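Local coordinates for protein B (Streptococcus agalactiae, PDB 5H6I), which is a secreted pore-forming toxin, the CAMP factor, that permeabilises membranes and belongs to the bacterial Fc-binding proteins, at residues A[42-56]-A[68-82]. Numbering follows the deposited sequence.
Sequences AQKLDQDSIQLRNIK and VNEAITSVEKLKTSL
Leu45 and Val75 interlock across this helix pair, each a knob in a hole of the other helix. Leu45 enters among Val75, Leu78, Lys79 and Leu82; its CD1 lies 3.8 Å from Leu78 CB, the two side chains crossing at about a right angle, while the aliphatic part of Lys79 runs past Leu45 in the opposite direction. Val75 in turn fills the hole between Leu45, Asp48, Ser49 and Leu52. With CG1 anti to the backbone N (chi1 170°), its two methyls divide the work: CG1 points at Leu45 O and the CB of Ser49, and Val75 CG2 meets Leu52 CD1 at 3.7 Å. Leu52 CD1 also rests on Ala71 CB, and Leu52 CB touches Ile72 CG1 at 3.7 Å. Toward the connection between the helices, Ile55 CG2 packs more loosely on Val68 CG1, 4.1 Å away.

Helices 35-58 and 65-84 thus form an antiparallel hairpin, their axes 9.8 Å apart and inclined at 158° over these turns, within an all-helical bundle. Helix 93-115 covers the apolar side, where Ile109 touches both Ile55 and Val68, and its Thr103 binds the ammonium of Lys44, which is also paired with Asp48.

The other flank is polar and more open. There Lys79 extends its chain across Asp46, and Lys79 NZ donates to Asp46 OD1 at 3.0 Å in a salt bridge, nearly in line with the carboxylate C-O bond; a long ion pair to Glu76 makes this a three-residue network, likely to ease the repulsion between the two acids. Farther along, the chain of Lys56 packs on Ile72, with Lys56 CB and CD both 4.0 Å from Ile72 CD1. Lys56 NZ ends at Asn69 OD1, but the modelled 2.4 Å is too short to be trusted in detail.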
loop_
_atom_site.group_PDB
_atom_site.type_symbol
_atom_site.label_atom_id
_atom_site.label_comp_id
_atom_site.label_asym_id
_atom_site.label_seq_id
_atom_site.Cartn_x
_atom_site.Cartn_y
_atom_site.Cartn_z
ATOM N N ALA A 42 18.820 -12.092 -5.642
ATOM C CA ALA A 42 18.839 -12.106 -4.183
ATOM C C ALA A 42 18.867 -10.689 -3.625
ATOM O O ALA A 42 18.198 -10.391 -2.627
ATOM C CB ALA A 42 20.037 -12.910 -3.679
ATOM N N GLN A 43 19.635 -9.798 -4.257
ATOM C CA GLN A 43 19.632 -8.398 -3.849
ATOM C C GLN A 43 18.351 -7.697 -4.282
ATOM O O GLN A 43 17.882 -6.785 -3.592
ATOM C CB GLN A 43 20.854 -7.679 -4.419
ATOM C CG GLN A 43 22.169 -8.093 -3.779
ATOM C CD GLN A 43 23.362 -7.845 -4.683
ATOM O OE1 GLN A 43 23.270 -7.102 -5.661
ATOM N NE2 GLN A 43 24.488 -8.470 -4.361
ATOM N N LYS A 44 17.776 -8.104 -5.416
ATOM C CA LYS A 44 16.498 -7.544 -5.838
ATOM C C LYS A 44 15.376 -7.967 -4.897
ATOM O O LYS A 44 14.466 -7.181 -4.612
ATOM C CB LYS A 44 16.182 -7.970 -7.272
ATOM C CG LYS A 44 14.933 -7.325 -7.851
ATOM C CD LYS A 44 15.134 -5.836 -8.079
ATOM C CE LYS A 44 13.898 -5.197 -8.692
ATOM N NZ LYS A 44 12.730 -5.243 -7.769
ATOM N N LEU A 45 15.426 -9.206 -4.402
ATOM C CA LEU A 45 14.411 -9.662 -3.458
ATOM C C LEU A 45 14.520 -8.934 -2.124
ATOM O O LEU A 45 13.525 -8.821 -1.398
ATOM C CB LEU A 45 14.521 -11.174 -3.255
ATOM C CG LEU A 45 14.056 -12.035 -4.434
ATOM C CD1 LEU A 45 14.410 -13.496 -4.211
ATOM C CD2 LEU A 45 12.561 -11.872 -4.668
ATOM N N ASP A 46 15.712 -8.435 -1.785
ATOM C CA ASP A 46 15.857 -7.614 -0.590
ATOM C C ASP A 46 15.300 -6.211 -0.798
ATOM O O ASP A 46 14.777 -5.609 0.147
ATOM C CB ASP A 46 17.326 -7.541 -0.170
ATOM C CG ASP A 46 17.775 -8.777 0.583
ATOM O OD1 ASP A 46 16.941 -9.687 0.774
ATOM O OD2 ASP A 46 18.956 -8.838 0.986
ATOM N N GLN A 47 15.408 -5.676 -2.017
ATOM C CA GLN A 47 14.769 -4.401 -2.323
ATOM C C GLN A 47 13.252 -4.519 -2.242
ATOM O O GLN A 47 12.578 -3.623 -1.721
ATOM C CB GLN A 47 15.200 -3.919 -3.709
ATOM C CG GLN A 47 14.401 -2.739 -4.241
ATOM C CD GLN A 47 14.772 -2.381 -5.669
ATOM O OE1 GLN A 47 15.688 -2.963 -6.250
ATOM N NE2 GLN A 47 14.058 -1.417 -6.242
ATOM N N ASP A 48 12.699 -5.624 -2.748
ATOM C CA ASP A 48 11.258 -5.834 -2.665
ATOM C C ASP A 48 10.819 -6.096 -1.229
ATOM O O ASP A 48 9.759 -5.623 -0.804
ATOM C CB ASP A 48 10.843 -6.994 -3.570
ATOM C CG ASP A 48 11.278 -6.795 -5.008
ATOM O OD1 ASP A 48 11.542 -5.638 -5.398
ATOM O OD2 ASP A 48 11.358 -7.797 -5.750
ATOM N N SER A 49 11.622 -6.846 -0.468
ATOM C CA SER A 49 11.263 -7.144 0.915
ATOM C C SER A 49 11.163 -5.871 1.745
ATOM O O SER A 49 10.274 -5.744 2.595
ATOM C CB SER A 49 12.282 -8.105 1.527
ATOM O OG SER A 49 11.853 -8.560 2.799
ATOM N N ILE A 50 12.063 -4.916 1.510
ATOM C CA ILE A 50 11.982 -3.634 2.201
ATOM C C ILE A 50 10.835 -2.801 1.645
ATOM O O ILE A 50 10.112 -2.132 2.393
ATOM C CB ILE A 50 13.328 -2.892 2.102
ATOM C CG1 ILE A 50 14.404 -3.634 2.896
ATOM C CG2 ILE A 50 13.194 -1.458 2.596
ATOM C CD1 ILE A 50 14.069 -3.814 4.360
ATOM N N GLN A 51 10.639 -2.836 0.325
ATOM C CA GLN A 51 9.557 -2.069 -0.282
ATOM C C GLN A 51 8.189 -2.619 0.100
ATOM O O GLN A 51 7.225 -1.855 0.204
ATOM C CB GLN A 51 9.718 -2.051 -1.802
ATOM C CG GLN A 51 8.944 -0.947 -2.500
ATOM C CD GLN A 51 9.569 -0.556 -3.824
ATOM O OE1 GLN A 51 10.641 -1.041 -4.186
ATOM N NE2 GLN A 51 8.900 0.327 -4.556
ATOM N N LEU A 52 8.083 -3.932 0.318
ATOM C CA LEU A 52 6.784 -4.526 0.616
ATOM C C LEU A 52 6.416 -4.414 2.090
ATOM O O LEU A 52 5.226 -4.367 2.420
ATOM C CB LEU A 52 6.761 -5.993 0.179
ATOM C CG LEU A 52 6.570 -6.237 -1.321
ATOM C CD1 LEU A 52 6.832 -7.692 -1.663
ATOM C CD2 LEU A 52 5.175 -5.821 -1.768
ATOM N N ARG A 53 7.405 -4.372 2.988
ATOM C CA ARG A 53 7.087 -4.182 4.400
ATOM C C ARG A 53 6.663 -2.747 4.686
ATOM O O ARG A 53 5.854 -2.511 5.591
ATOM C CB ARG A 53 8.276 -4.582 5.277
ATOM C CG ARG A 53 9.559 -3.818 5.011
ATOM C CD ARG A 53 9.779 -2.715 6.033
ATOM N NE ARG A 53 11.188 -2.348 6.141
ATOM C CZ ARG A 53 11.620 -1.183 6.611
ATOM N NH1 ARG A 53 10.751 -0.267 7.016
ATOM N NH2 ARG A 53 12.921 -0.933 6.674
ATOM N N ASN A 54 7.195 -1.781 3.933
ATOM C CA ASN A 54 6.691 -0.414 4.017
ATOM C C ASN A 54 5.233 -0.353 3.585
ATOM O O ASN A 54 4.395 0.263 4.253
ATOM C CB ASN A 54 7.541 0.517 3.152
ATOM C CG ASN A 54 8.951 0.683 3.682
ATOM O OD1 ASN A 54 9.180 0.664 4.891
ATOM N ND2 ASN A 54 9.906 0.851 2.773
ATOM N N ILE A 55 4.914 -0.998 2.460
ATOM C CA ILE A 55 3.541 -1.036 1.969
ATOM C C ILE A 55 2.644 -1.809 2.929
ATOM O O ILE A 55 1.454 -1.497 3.063
ATOM C CB ILE A 55 3.517 -1.638 0.551
ATOM C CG1 ILE A 55 4.238 -0.712 -0.432
ATOM C CG2 ILE A 55 2.094 -1.896 0.088
ATOM C CD1 ILE A 55 4.300 -1.249 -1.845
ATOM N N LYS A 56 3.198 -2.806 3.626
ATOM C CA LYS A 56 2.398 -3.643 4.519
ATOM C C LYS A 56 1.651 -2.818 5.561
ATOM O O LYS A 56 0.554 -3.200 5.983
ATOM C CB LYS A 56 3.295 -4.674 5.204
ATOM C CG LYS A 56 2.548 -5.709 6.031
ATOM C CD LYS A 56 3.479 -6.404 7.010
ATOM C CE LYS A 56 2.735 -7.423 7.855
ATOM N NZ LYS A 56 2.203 -8.539 7.026
ATOM N N VAL A 68 -0.442 -8.208 -0.406
ATOM C CA VAL A 68 0.960 -7.939 -0.101
ATOM C C VAL A 68 1.479 -8.887 0.978
ATOM O O VAL A 68 2.679 -9.167 1.035
ATOM C CB VAL A 68 1.176 -6.468 0.289
ATOM C CG1 VAL A 68 0.432 -5.542 -0.666
ATOM C CG2 VAL A 68 0.762 -6.215 1.730
ATOM N N ASN A 69 0.603 -9.417 1.830
ATOM C CA ASN A 69 1.027 -10.465 2.755
ATOM C C ASN A 69 1.450 -11.711 1.991
ATOM O O ASN A 69 2.432 -12.370 2.352
ATOM C CB ASN A 69 -0.095 -10.792 3.744
ATOM C CG ASN A 69 -0.115 -9.853 4.929
ATOM O OD1 ASN A 69 0.783 -9.022 5.096
ATOM N ND2 ASN A 69 -1.137 -9.978 5.763
ATOM N N GLU A 70 0.721 -12.044 0.923
ATOM C CA GLU A 70 1.125 -13.146 0.059
ATOM C C GLU A 70 2.366 -12.796 -0.749
ATOM O O GLU A 70 3.161 -13.684 -1.081
ATOM C CB GLU A 70 -0.027 -13.524 -0.870
ATOM C CG GLU A 70 -1.212 -14.152 -0.158
ATOM C CD GLU A 70 -0.964 -15.598 0.212
ATOM O OE1 GLU A 70 -0.409 -15.851 1.303
ATOM O OE2 GLU A 70 -1.321 -16.483 -0.594
ATOM N N ALA A 71 2.552 -11.514 -1.077
ATOM C CA ALA A 71 3.747 -11.105 -1.807
ATOM C C ALA A 71 4.985 -11.182 -0.922
ATOM O O ALA A 71 6.055 -11.600 -1.378
ATOM C CB ALA A 71 3.568 -9.693 -2.362
ATOM N N ILE A 72 4.858 -10.780 0.345
ATOM C CA ILE A 72 5.980 -10.889 1.276
ATOM C C ILE A 72 6.360 -12.350 1.474
ATOM O O ILE A 72 7.547 -12.698 1.519
ATOM C CB ILE A 72 5.634 -10.202 2.610
ATOM C CG1 ILE A 72 5.496 -8.691 2.410
ATOM C CG2 ILE A 72 6.689 -10.509 3.662
ATOM C CD1 ILE A 72 4.942 -7.963 3.613
ATOM N N THR A 73 5.361 -13.228 1.592
ATOM C CA THR A 73 5.638 -14.658 1.679
ATOM C C THR A 73 6.305 -15.163 0.405
ATOM O O THR A 73 7.208 -16.007 0.459
ATOM C CB THR A 73 4.345 -15.427 1.952
ATOM O OG1 THR A 73 3.805 -15.023 3.217
ATOM C CG2 THR A 73 4.603 -16.929 1.979
ATOM N N SER A 74 5.880 -14.649 -0.753
ATOM C CA SER A 74 6.503 -15.048 -2.010
ATOM C C SER A 74 7.963 -14.622 -2.069
ATOM O O SER A 74 8.791 -15.329 -2.655
ATOM C CB SER A 74 5.729 -14.461 -3.192
ATOM O OG SER A 74 6.036 -13.091 -3.377
ATOM N N VAL A 75 8.300 -13.479 -1.468
ATOM C CA VAL A 75 9.688 -13.027 -1.449
ATOM C C VAL A 75 10.555 -14.008 -0.671
ATOM O O VAL A 75 11.693 -14.301 -1.058
ATOM C CB VAL A 75 9.778 -11.604 -0.864
ATOM C CG1 VAL A 75 11.227 -11.216 -0.610
ATOM C CG2 VAL A 75 9.114 -10.604 -1.795
ATOM N N GLU A 76 10.026 -14.543 0.431
ATOM C CA GLU A 76 10.804 -15.444 1.272
ATOM C C GLU A 76 10.951 -16.830 0.657
ATOM O O GLU A 76 11.998 -17.465 0.820
ATOM C CB GLU A 76 10.165 -15.548 2.657
ATOM C CG GLU A 76 11.156 -15.432 3.803
ATOM C CD GLU A 76 12.096 -14.252 3.644
ATOM O OE1 GLU A 76 13.323 -14.451 3.760
ATOM O OE2 GLU A 76 11.608 -13.126 3.407
ATOM N N LYS A 77 9.927 -17.316 -0.050
ATOM C CA LYS A 77 10.030 -18.636 -0.665
ATOM C C LYS A 77 10.930 -18.611 -1.894
ATOM O O LYS A 77 11.526 -19.636 -2.244
ATOM C CB LYS A 77 8.638 -19.166 -1.015
ATOM C CG LYS A 77 8.310 -19.170 -2.496
ATOM C CD LYS A 77 6.982 -19.856 -2.770
ATOM C CE LYS A 77 7.061 -21.352 -2.521
ATOM N NZ LYS A 77 5.764 -22.024 -2.812
ATOM N N LEU A 78 11.047 -17.458 -2.557
ATOM C CA LEU A 78 11.997 -17.340 -3.659
ATOM C C LEU A 78 13.425 -17.244 -3.138
ATOM O O LEU A 78 14.348 -17.818 -3.729
ATOM C CB LEU A 78 11.655 -16.126 -4.524
ATOM C CG LEU A 78 10.345 -16.177 -5.314
ATOM C CD1 LEU A 78 9.886 -14.776 -5.688
ATOM C CD2 LEU A 78 10.486 -17.041 -6.556
ATOM N N LYS A 79 13.626 -16.524 -2.032
ATOM C CA LYS A 79 14.950 -16.441 -1.422
ATOM C C LYS A 79 15.414 -17.809 -0.940
ATOM O O LYS A 79 16.569 -18.198 -1.151
ATOM C CB LYS A 79 14.933 -15.444 -0.263
ATOM C CG LYS A 79 15.214 -14.007 -0.659
ATOM C CD LYS A 79 15.580 -13.172 0.558
ATOM C CE LYS A 79 14.600 -12.027 0.760
ATOM N NZ LYS A 79 14.787 -11.358 2.077
ATOM N N THR A 80 14.520 -18.553 -0.283
ATOM C CA THR A 80 14.870 -19.889 0.186
ATOM C C THR A 80 15.184 -20.816 -0.982
ATOM O O THR A 80 16.082 -21.661 -0.890
ATOM C CB THR A 80 13.736 -20.458 1.040
ATOM O OG1 THR A 80 13.405 -19.525 2.077
ATOM C CG2 THR A 80 14.147 -21.778 1.673
ATOM N N SER A 81 14.464 -20.663 -2.095
ATOM C CA SER A 81 14.744 -21.484 -3.270
ATOM C C SER A 81 16.082 -21.113 -3.896
ATOM O O SER A 81 16.847 -21.994 -4.306
ATOM C CB SER A 81 13.616 -21.342 -4.290
ATOM O OG SER A 81 13.809 -22.225 -5.381
ATOM N N LEU A 82 16.379 -19.814 -3.983
ATOM C CA LEU A 82 17.671 -19.383 -4.508
ATOM C C LEU A 82 18.809 -19.832 -3.600
ATOM O O LEU A 82 19.856 -20.285 -4.078
ATOM C CB LEU A 82 17.692 -17.863 -4.667
ATOM C CG LEU A 82 17.053 -17.274 -5.925
ATOM C CD1 LEU A 82 17.237 -15.764 -5.952
ATOM C CD2 LEU A 82 17.636 -17.911 -7.176
#